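Local structure of peptide chain release factor subunit 1 (Aeropyrum pernix, 3AGK) at residues E23-S28 / F128-L133; R43-V48 / D80-L85. The protein probably directs the termination of translation, releasing the nascent peptide in response to the stop codons UAA, UAG and UGA. One frame throughout, in Å; residues are numbered along the deposited sequence.

Contact 1: E23-S28 / F128-L133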
loop_
_atom_site.group_PDB
_atom_site.type_symbol
_atom_site.label_atom_id
_atom_site.label_comp_id
_atom_site.label_asym_id
_atom_site.label_seq_id
_atom_site.Cartn_x
_atom_site.Cartn_y
_atom_site.Cartn_z
ATOM N N GLU A 23 -7.396 -5.445 10.731
ATOM C CA GLU A 23 -8.526 -6.285 11.096
ATOM C C GLU A 23 -9.850 -5.730 10.565
ATOM O O GLU A 23 -10.798 -6.481 10.310
ATOM C CB GLU A 23 -8.572 -6.486 12.606
ATOM C CG GLU A 23 -9.036 -7.865 13.018
ATOM C CD GLU A 23 -10.475 -7.866 13.481
ATOM O OE1 GLU A 23 -11.022 -8.962 13.728
ATOM O OE2 GLU A 23 -11.057 -6.767 13.603
ATOM N N LEU A 24 -9.920 -4.415 10.397
ATOM C CA LEU A 24 -11.058 -3.823 9.697
ATOM C C LEU A 24 -11.061 -4.335 8.255
ATOM O O LEU A 24 -12.104 -4.738 7.730
ATOM C CB LEU A 24 -11.007 -2.288 9.736
ATOM C CG LEU A 24 -11.780 -1.524 10.829
ATOM C CD1 LEU A 24 -12.243 -2.426 11.982
ATOM C CD2 LEU A 24 -10.952 -0.360 11.372
ATOM N N LYS A 25 -9.887 -4.342 7.623
ATOM C CA LYS A 25 -9.782 -4.801 6.236
ATOM C C LYS A 25 -10.274 -6.240 6.069
ATOM O O LYS A 25 -10.678 -6.636 4.977
ATOM C CB LYS A 25 -8.359 -4.614 5.680
ATOM C CG LYS A 25 -8.008 -3.149 5.388
ATOM C CD LYS A 25 -6.850 -2.983 4.410
ATOM C CE LYS A 25 -5.502 -3.113 5.093
ATOM N NZ LYS A 25 -4.399 -2.618 4.220
ATOM N N LYS A 26 -10.271 -7.002 7.160
ATOM C CA LYS A 26 -10.763 -8.381 7.150
ATOM C C LYS A 26 -12.273 -8.498 6.915
ATOM O O LYS A 26 -12.743 -9.526 6.436
ATOM C CB LYS A 26 -10.415 -9.095 8.462
ATOM C CG LYS A 26 -9.006 -9.669 8.551
ATOM C CD LYS A 26 -8.898 -10.654 9.712
ATOM C CE LYS A 26 -7.558 -11.367 9.720
ATOM N NZ LYS A 26 -7.557 -12.533 10.648
ATOM N N TRP A 27 -13.032 -7.461 7.254
ATOM C CA TRP A 27 -14.495 -7.562 7.257
ATOM C C TRP A 27 -15.145 -7.601 5.880
ATOM O O TRP A 27 -14.812 -6.793 5.010
ATOM C CB TRP A 27 -15.094 -6.424 8.074
ATOM C CG TRP A 27 -14.875 -6.616 9.511
ATOM C CD1 TRP A 27 -13.674 -6.702 10.150
ATOM C CD2 TRP A 27 -15.882 -6.768 10.515
ATOM N NE1 TRP A 27 -13.869 -6.891 11.498
ATOM C CE2 TRP A 27 -15.216 -6.937 11.749
ATOM C CE3 TRP A 27 -17.282 -6.766 10.496
ATOM C CZ2 TRP A 27 -15.904 -7.103 12.949
ATOM C CZ3 TRP A 27 -17.964 -6.939 11.691
ATOM C CH2 TRP A 27 -17.274 -7.104 12.900
ATOM N N SER A 28 -16.088 -8.532 5.702
ATOM C CA SER A 28 -16.846 -8.647 4.454
ATOM C C SER A 28 -18.266 -9.163 4.686
ATOM O O SER A 28 -18.548 -9.776 5.713
ATOM C CB SER A 28 -16.127 -9.574 3.476
ATOM O OG SER A 28 -16.271 -10.925 3.870
ATOM N N PHE A 128 -16.033 -2.501 4.998
ATOM C CA PHE A 128 -15.817 -1.181 5.586
ATOM C C PHE A 128 -14.998 -0.284 4.629
ATOM O O PHE A 128 -14.087 -0.750 3.933
ATOM C CB PHE A 128 -15.112 -1.287 6.956
ATOM C CG PHE A 128 -15.954 -1.931 8.054
ATOM C CD1 PHE A 128 -17.292 -1.587 8.234
ATOM C CD2 PHE A 128 -15.382 -2.847 8.939
ATOM C CE1 PHE A 128 -18.054 -2.168 9.251
ATOM C CE2 PHE A 128 -16.131 -3.431 9.955
ATOM C CZ PHE A 128 -17.469 -3.088 10.114
ATOM N N ILE A 129 -15.331 1.000 4.587
ATOM C CA ILE A 129 -14.560 1.950 3.797
ATOM C C ILE A 129 -13.475 2.564 4.677
ATOM O O ILE A 129 -13.762 3.336 5.591
ATOM C CB ILE A 129 -15.444 3.070 3.238
ATOM C CG1 ILE A 129 -16.727 2.485 2.637
ATOM C CG2 ILE A 129 -14.654 3.918 2.233
ATOM C CD1 ILE A 129 -16.488 1.484 1.535
ATOM N N THR A 130 -12.230 2.214 4.402
ATOM C CA THR A 130 -11.135 2.591 5.283
ATOM C C THR A 130 -10.309 3.682 4.629
ATOM O O THR A 130 -9.389 4.241 5.242
ATOM C CB THR A 130 -10.240 1.393 5.548
ATOM O OG1 THR A 130 -9.151 1.404 4.621
ATOM C CG2 THR A 130 -11.023 0.104 5.374
ATOM N N ASP A 131 -10.651 3.959 3.373
ATOM C CA ASP A 131 -9.997 4.963 2.553
ATOM C C ASP A 131 -9.177 5.977 3.320
ATOM O O ASP A 131 -7.955 5.932 3.312
ATOM C CB ASP A 131 -11.043 5.723 1.725
ATOM C CG ASP A 131 -11.544 4.928 0.540
ATOM O OD1 ASP A 131 -11.309 3.704 0.516
ATOM O OD2 ASP A 131 -12.175 5.529 -0.361
ATOM N N PHE A 132 -9.876 6.908 3.958
ATOM C CA PHE A 132 -9.262 8.090 4.543
ATOM C C PHE A 132 -8.222 7.711 5.589
ATOM O O PHE A 132 -7.225 8.411 5.765
ATOM C CB PHE A 132 -10.328 8.989 5.178
ATOM C CG PHE A 132 -11.619 9.095 4.377
ATOM C CD1 PHE A 132 -12.461 8.000 4.226
ATOM C CD2 PHE A 132 -12.004 10.301 3.813
ATOM C CE1 PHE A 132 -13.634 8.102 3.528
ATOM C CE2 PHE A 132 -13.183 10.404 3.104
ATOM C CZ PHE A 132 -13.997 9.304 2.963
ATOM N N LEU A 133 -8.452 6.590 6.266
ATOM C CA LEU A 133 -7.620 6.179 7.401
ATOM C C LEU A 133 -6.278 5.624 6.953
ATOM O O LEU A 133 -5.246 5.863 7.592
ATOM C CB LEU A 133 -8.353 5.130 8.231
ATOM C CG LEU A 133 -9.682 5.600 8.822
ATOM C CD1 LEU A 133 -10.480 4.432 9.411
ATOM C CD2 LEU A 133 -9.432 6.679 9.871
#
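W27 and F128 make this an aromatic, apolar contact in eRF1 domain 1, packed where the chain leaves helix 14-24 and where it runs from strand 121-125 toward helix 131-134. F128 brings its CE2 over one face of the indole, near the rim, with CE2 3.4 Å from CD2 of W27; CZ follows, 3.7 Å from W27 CE3. The planes are inclined at 35°, neither a parallel stack nor a T. With CG anti to the carbonyl carbon (chi1 -72°), W27 lays its indole alongside the phenyl ring, both side chains pointing the same way. A type I turn from L24 to W27 brings the tryptophan round; L24 O, bonded to W27 N at 2.9 Å, also sits at the F128 ring edge, 4.0 Å from CD2, with L24 CG 4.3 Å from that atom. With an alanine in place of W27, F128 CE2 and CZ would probably lose the indole they pack on, opening a gap there. In the same turn K25 passes CG by T130 CG2, and its NZ forms a salt bridge with E134. F128 also meets L34 and S36 of strand 34-39 and F96 of strand 93-98, while W27 meets F109 of strand 107-111.

Contact 2: R43-V48 / D80-L85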
loop_
_atom_site.group_PDB
_atom_site.type_symbol
_atom_site.label_atom_id
_atom_site.label_comp_id
_atom_site.label_asym_id
_atom_site.label_seq_id
_atom_site.Cartn_x
_atom_site.Cartn_y
_atom_site.Cartn_z
ATOM N N ARG A 43 -18.842 19.126 12.580
ATOM C CA ARG A 43 -20.181 18.583 12.362
ATOM C C ARG A 43 -20.943 18.149 13.624
ATOM O O ARG A 43 -20.658 17.099 14.201
ATOM C CB ARG A 43 -20.093 17.416 11.380
ATOM C CG ARG A 43 -21.448 16.797 11.029
ATOM C CD ARG A 43 -22.376 17.842 10.424
ATOM N NE ARG A 43 -21.718 18.563 9.343
ATOM C CZ ARG A 43 -22.141 19.718 8.851
ATOM N NH1 ARG A 43 -23.225 20.299 9.355
ATOM N NH2 ARG A 43 -21.477 20.292 7.857
ATOM N N PRO A 44 -21.957 18.933 14.024
ATOM C CA PRO A 44 -22.789 18.641 15.204
ATOM C C PRO A 44 -23.459 17.267 15.150
ATOM O O PRO A 44 -24.078 16.904 14.141
ATOM C CB PRO A 44 -23.866 19.729 15.159
ATOM C CG PRO A 44 -23.310 20.807 14.281
ATOM C CD PRO A 44 -22.412 20.131 13.300
ATOM N N LEU A 45 -23.363 16.518 16.241
ATOM C CA LEU A 45 -23.870 15.154 16.272
ATOM C C LEU A 45 -25.389 15.094 16.090
ATOM O O LEU A 45 -25.935 14.072 15.665
ATOM C CB LEU A 45 -23.447 14.443 17.562
ATOM C CG LEU A 45 -21.943 14.236 17.801
ATOM C CD1 LEU A 45 -21.670 13.566 19.158
ATOM C CD2 LEU A 45 -21.301 13.443 16.676
ATOM N N SER A 46 -26.079 16.185 16.396
ATOM C CA SER A 46 -27.518 16.200 16.191
ATOM C C SER A 46 -27.845 16.145 14.686
ATOM O O SER A 46 -28.860 15.568 14.288
ATOM C CB SER A 46 -28.140 17.429 16.838
ATOM O OG SER A 46 -27.706 18.600 16.182
ATOM N N ASP A 47 -26.967 16.736 13.869
ATOM C CA ASP A 47 -27.056 16.673 12.400
ATOM C C ASP A 47 -26.886 15.237 11.911
ATOM O O ASP A 47 -27.667 14.738 11.084
ATOM C CB ASP A 47 -25.971 17.539 11.754
ATOM C CG ASP A 47 -26.240 19.029 11.899
ATOM O OD1 ASP A 47 -27.264 19.401 12.515
ATOM O OD2 ASP A 47 -25.422 19.827 11.389
ATOM N N VAL A 48 -25.857 14.574 12.434
ATOM C CA VAL A 48 -25.581 13.190 12.076
ATOM C C VAL A 48 -26.748 12.302 12.499
ATOM O O VAL A 48 -27.180 11.427 11.752
ATOM C CB VAL A 48 -24.281 12.693 12.734
ATOM C CG1 VAL A 48 -23.924 11.306 12.214
ATOM C CG2 VAL A 48 -23.136 13.698 12.476
ATOM N N ASP A 80 -26.933 4.508 19.007
ATOM C CA ASP A 80 -26.645 4.219 20.414
ATOM C C ASP A 80 -25.316 4.822 20.814
ATOM O O ASP A 80 -25.196 5.491 21.838
ATOM C CB ASP A 80 -26.554 2.709 20.637
ATOM C CG ASP A 80 -27.905 2.061 20.783
ATOM O OD1 ASP A 80 -28.863 2.779 21.141
ATOM O OD2 ASP A 80 -28.004 0.833 20.536
ATOM N N ARG A 81 -24.311 4.545 19.992
ATOM C CA ARG A 81 -22.957 5.000 20.227
ATOM C C ARG A 81 -22.906 6.529 20.316
ATOM O O ARG A 81 -22.246 7.093 21.195
ATOM C CB ARG A 81 -22.067 4.481 19.093
ATOM C CG ARG A 81 -20.854 3.648 19.509
ATOM C CD ARG A 81 -21.150 2.666 20.624
ATOM N NE ARG A 81 -22.270 1.783 20.309
ATOM C CZ ARG A 81 -22.165 0.473 20.113
ATOM N NH1 ARG A 81 -20.986 -0.128 20.200
ATOM N NH2 ARG A 81 -23.246 -0.236 19.837
ATOM N N LEU A 82 -23.614 7.206 19.412
ATOM C CA LEU A 82 -23.533 8.665 19.337
ATOM C C LEU A 82 -24.267 9.326 20.492
ATOM O O LEU A 82 -23.903 10.409 20.941
ATOM C CB LEU A 82 -24.094 9.192 18.008
ATOM C CG LEU A 82 -23.355 8.848 16.716
ATOM C CD1 LEU A 82 -24.017 9.541 15.536
ATOM C CD2 LEU A 82 -21.898 9.237 16.809
ATOM N N GLN A 83 -25.320 8.681 20.969
ATOM C CA GLN A 83 -26.059 9.262 22.070
ATOM C C GLN A 83 -25.300 9.084 23.383
ATOM O O GLN A 83 -25.753 9.532 24.430
ATOM C CB GLN A 83 -27.502 8.738 22.110
ATOM C CG GLN A 83 -28.298 9.253 20.899
ATOM C CD GLN A 83 -29.788 8.953 20.942
ATOM O OE1 GLN A 83 -30.224 7.836 20.635
ATOM N NE2 GLN A 83 -30.582 9.966 21.288
ATOM N N MET A 84 -24.124 8.462 23.305
ATOM C CA MET A 84 -23.215 8.359 24.455
ATOM C C MET A 84 -22.353 9.597 24.598
ATOM O O MET A 84 -21.708 9.791 25.620
ATOM C CB MET A 84 -22.267 7.170 24.304
ATOM C CG MET A 84 -22.742 5.884 24.912
ATOM S SD MET A 84 -21.638 4.536 24.443
ATOM C CE MET A 84 -22.662 3.135 24.880
ATOM N N LEU A 85 -22.319 10.420 23.556
ATOM C CA LEU A 85 -21.412 11.550 23.529
ATOM C C LEU A 85 -22.185 12.849 23.559
ATOM O O LEU A 85 -23.386 12.882 23.290
ATOM C CB LEU A 85 -20.557 11.505 22.268
ATOM C CG LEU A 85 -20.099 10.141 21.761
ATOM C CD1 LEU A 85 -19.397 10.291 20.430
ATOM C CD2 LEU A 85 -19.199 9.429 22.777
#
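L45 and V48, at the start of helix 45-58, pack on L82 and L85, at the end of helix 65-82 and in the turn that follows: helix-to-helix packing beside the antiparallel sheet of eRF1 domain 1. In sequence order, R43 comes first and reaches forward to D47, R43 NH1 lying 3.0 Å from D47 OD2. That salt bridge spans the helix start on the side away from residues 80-85; OD2 lies in the guanidinium plane and accepts with its anti lone pair. P44 then occupies the N-cap position. L45 divides its two methyls between two leucines. CD1 meets CB of L85 at 3.9 Å, the side chains crossing obliquely, and CD2 comes 4.3 Å from CD2 of L82. One turn on, V48 offers CG1, which stands anti to the backbone N (chi1 -173°) and reaches CD1 of L82 at 3.8 Å; these two side chains cross at about a right angle. The type I turn from L82 to L85 returns L85 to the same apolar patch, where I39 and L93 of the sheet also pack. Between the segments the chemistry is wholly aliphatic, so burial of apolar surface, rather than polar pairing, probably holds the two helices together here.

Both contacts belong to the N-terminal eRF1 domain, with centres 22 Å apart and nearest atoms about 11 Å apart, so neither touches the other. Along the chain the order is 23-28, 43-48, 80-85, 128-133: contact 2 falls entirely between the two halves of contact 1. What they share is the four-stranded antiparallel sheet, whose strands 34-39 and 93-98 supply side chains to both. Contact 2 joins the neighbouring ends of helices 45-58 and 65-82, whereas contact 1 brings together parts of the chain 100 residues apart, the exit of helix 14-24 and the approach to helix 131-134. The two contacts thus probably help pack helices and connecting segments onto one sheet of this domain.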